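Local coordinates for protein CbsA (Xanthomonas oryzae pv. oryzae, PDB 5XYH) that probably hydrolyses cellulose from chain ends to release cellobiose, as a family 6 cell-wall-degrading exoglucanase of a rice pathogen, at residues 86-91 / 139-144. Numbering follows the deposited sequence.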
loop_
_atom_site.group_PDB
_atom_site.type_symbol
_atom_site.label_atom_id
_atom_site.label_comp_id
_atom_site.label_asym_id
_atom_site.label_seq_id
_atom_site.Cartn_x
_atom_site.Cartn_y
_atom_site.Cartn_z
ATOM N N ILE A 86 -20.515 4.593 4.559
ATOM C CA ILE A 86 -19.191 5.184 4.746
ATOM C C ILE A 86 -18.188 4.047 4.930
ATOM O O ILE A 86 -18.480 3.060 5.615
ATOM C CB ILE A 86 -19.184 6.157 5.951
ATOM C CG1 ILE A 86 -17.827 6.849 6.113
ATOM C CG2 ILE A 86 -19.585 5.431 7.228
ATOM C CD1 ILE A 86 -17.807 7.927 7.191
ATOM N N THR A 87 -17.022 4.155 4.281
ATOM C CA THR A 87 -15.969 3.160 4.457
ATOM C C THR A 87 -14.908 3.692 5.418
ATOM O O THR A 87 -14.560 4.882 5.380
ATOM C CB THR A 87 -15.333 2.746 3.118
ATOM O OG1 THR A 87 -14.737 3.870 2.449
ATOM C CG2 THR A 87 -16.367 2.127 2.207
ATOM N N VAL A 88 -14.432 2.817 6.307
ATOM C CA VAL A 88 -13.358 3.125 7.250
ATOM C C VAL A 88 -12.163 2.264 6.865
ATOM O O VAL A 88 -12.210 1.032 6.980
ATOM C CB VAL A 88 -13.774 2.875 8.705
ATOM C CG1 VAL A 88 -12.645 3.242 9.650
ATOM C CG2 VAL A 88 -15.012 3.685 9.038
ATOM N N GLY A 89 -11.094 2.900 6.397
ATOM C CA GLY A 89 -9.950 2.169 5.884
ATOM C C GLY A 89 -8.941 1.843 6.967
ATOM O O GLY A 89 -8.450 2.738 7.663
ATOM N N LEU A 90 -8.611 0.551 7.083
ATOM C CA LEU A 90 -7.649 0.046 8.051
ATOM C C LEU A 90 -6.605 -0.792 7.332
ATOM O O LEU A 90 -6.907 -1.485 6.355
ATOM C CB LEU A 90 -8.302 -0.824 9.133
ATOM C CG LEU A 90 -9.369 -0.204 10.044
ATOM C CD1 LEU A 90 -9.926 -1.247 11.017
ATOM C CD2 LEU A 90 -8.842 1.011 10.809
ATOM N N VAL A 91 -5.377 -0.723 7.830
ATOM C CA VAL A 91 -4.282 -1.559 7.360
ATOM C C VAL A 91 -3.942 -2.516 8.496
ATOM O O VAL A 91 -3.502 -2.089 9.571
ATOM C CB VAL A 91 -3.073 -0.723 6.939
ATOM C CG1 VAL A 91 -2.042 -1.619 6.295
ATOM C CG2 VAL A 91 -3.510 0.380 5.972
ATOM N N LEU A 139 -21.073 1.225 9.960
ATOM C CA LEU A 139 -19.827 1.500 9.256
ATOM C C LEU A 139 -19.432 0.300 8.405
ATOM O O LEU A 139 -19.642 -0.851 8.801
ATOM C CB LEU A 139 -18.706 1.801 10.253
ATOM C CG LEU A 139 -18.917 2.897 11.312
ATOM C CD1 LEU A 139 -17.774 2.906 12.300
ATOM C CD2 LEU A 139 -19.048 4.268 10.675
ATOM N N ARG A 140 -18.843 0.571 7.245
ATOM C CA ARG A 140 -18.209 -0.455 6.422
ATOM C C ARG A 140 -16.704 -0.391 6.665
ATOM O O ARG A 140 -16.063 0.620 6.361
ATOM C CB ARG A 140 -18.532 -0.248 4.946
ATOM C CG ARG A 140 -19.991 -0.474 4.609
ATOM C CD ARG A 140 -20.232 -0.322 3.116
ATOM N NE ARG A 140 -21.653 -0.475 2.809
ATOM C CZ ARG A 140 -22.216 -0.127 1.659
ATOM N NH1 ARG A 140 -21.493 0.417 0.687
ATOM N NH2 ARG A 140 -23.517 -0.310 1.491
ATOM N N ILE A 141 -16.149 -1.450 7.239
ATOM C CA ILE A 141 -14.730 -1.507 7.552
ATOM C C ILE A 141 -14.027 -2.173 6.372
ATOM O O ILE A 141 -14.395 -3.278 5.974
ATOM C CB ILE A 141 -14.481 -2.276 8.859
ATOM C CG1 ILE A 141 -15.422 -1.783 9.969
ATOM C CG2 ILE A 141 -13.026 -2.135 9.301
ATOM C CD1 ILE A 141 -15.243 -0.300 10.282
ATOM N N VAL A 142 -13.030 -1.501 5.801
ATOM C CA VAL A 142 -12.312 -2.014 4.631
ATOM C C VAL A 142 -10.865 -2.223 5.040
ATOM O O VAL A 142 -10.140 -1.253 5.307
ATOM C CB VAL A 142 -12.401 -1.074 3.419
ATOM C CG1 VAL A 142 -11.584 -1.646 2.259
ATOM C CG2 VAL A 142 -13.851 -0.845 3.000
ATOM N N ASN A 143 -10.439 -3.481 5.060
ATOM C CA ASN A 143 -9.118 -3.869 5.541
ATOM C C ASN A 143 -8.143 -4.100 4.387
ATOM O O ASN A 143 -8.447 -4.839 3.441
ATOM C CB ASN A 143 -9.215 -5.144 6.379
ATOM C CG ASN A 143 -9.890 -4.921 7.705
ATOM O OD1 ASN A 143 -9.723 -3.873 8.340
ATOM N ND2 ASN A 143 -10.673 -5.907 8.139
ATOM N N ILE A 144 -6.967 -3.483 4.482
ATOM C CA ILE A 144 -5.810 -3.894 3.704
ATOM C C ILE A 144 -5.089 -4.963 4.517
ATOM O O ILE A 144 -4.558 -4.682 5.597
ATOM C CB ILE A 144 -4.885 -2.711 3.389
ATOM C CG1 ILE A 144 -5.638 -1.701 2.507
ATOM C CG2 ILE A 144 -3.595 -3.210 2.713
ATOM C CD1 ILE A 144 -4.887 -0.401 2.240
#
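Ile141 pushes its CD1 against Val88, reaching 3.8 Å from Val88 CB, while its other branch, CG2, meets Leu90 CD1 at 3.7 Å; the forked side chain thus straddles the gap between Val88 and Leu90, one branch to each. Its chi1 (-48°) sets CG1 beside the backbone N and chi2 (-60°) folds CD1 toward Val88, while CG2, anti to the backbone N, meets Leu90. Asn143 runs alongside Leu90, its OD1 3.5 Å from Leu90 CB, an apolar neighbour for a buried oxygen without a polar partner in the model; its ND2 bonds to Asn190 OD1. Five ladder bonds, from Arg140 N to Ile86 O through Ile144 N to Leu90 O (2.7 Å), establish parallel pairing, and the short strand segments run at 31° to one another. The helix 113-131 between them makes this a beta-alpha-beta unit of the distorted barrel of glycoside hydrolase family 6, and helix 69-79 covers Val88, Leu139 and Ile141. On the opposite face, Gly89 presents no side chain beside Val142, whose CG2 instead leans back to Thr87 CB at 3.9 Å. Farther along that face Ile144 CD1 lies 4.1 Å from Val91 CG2, the two side chains running abreast.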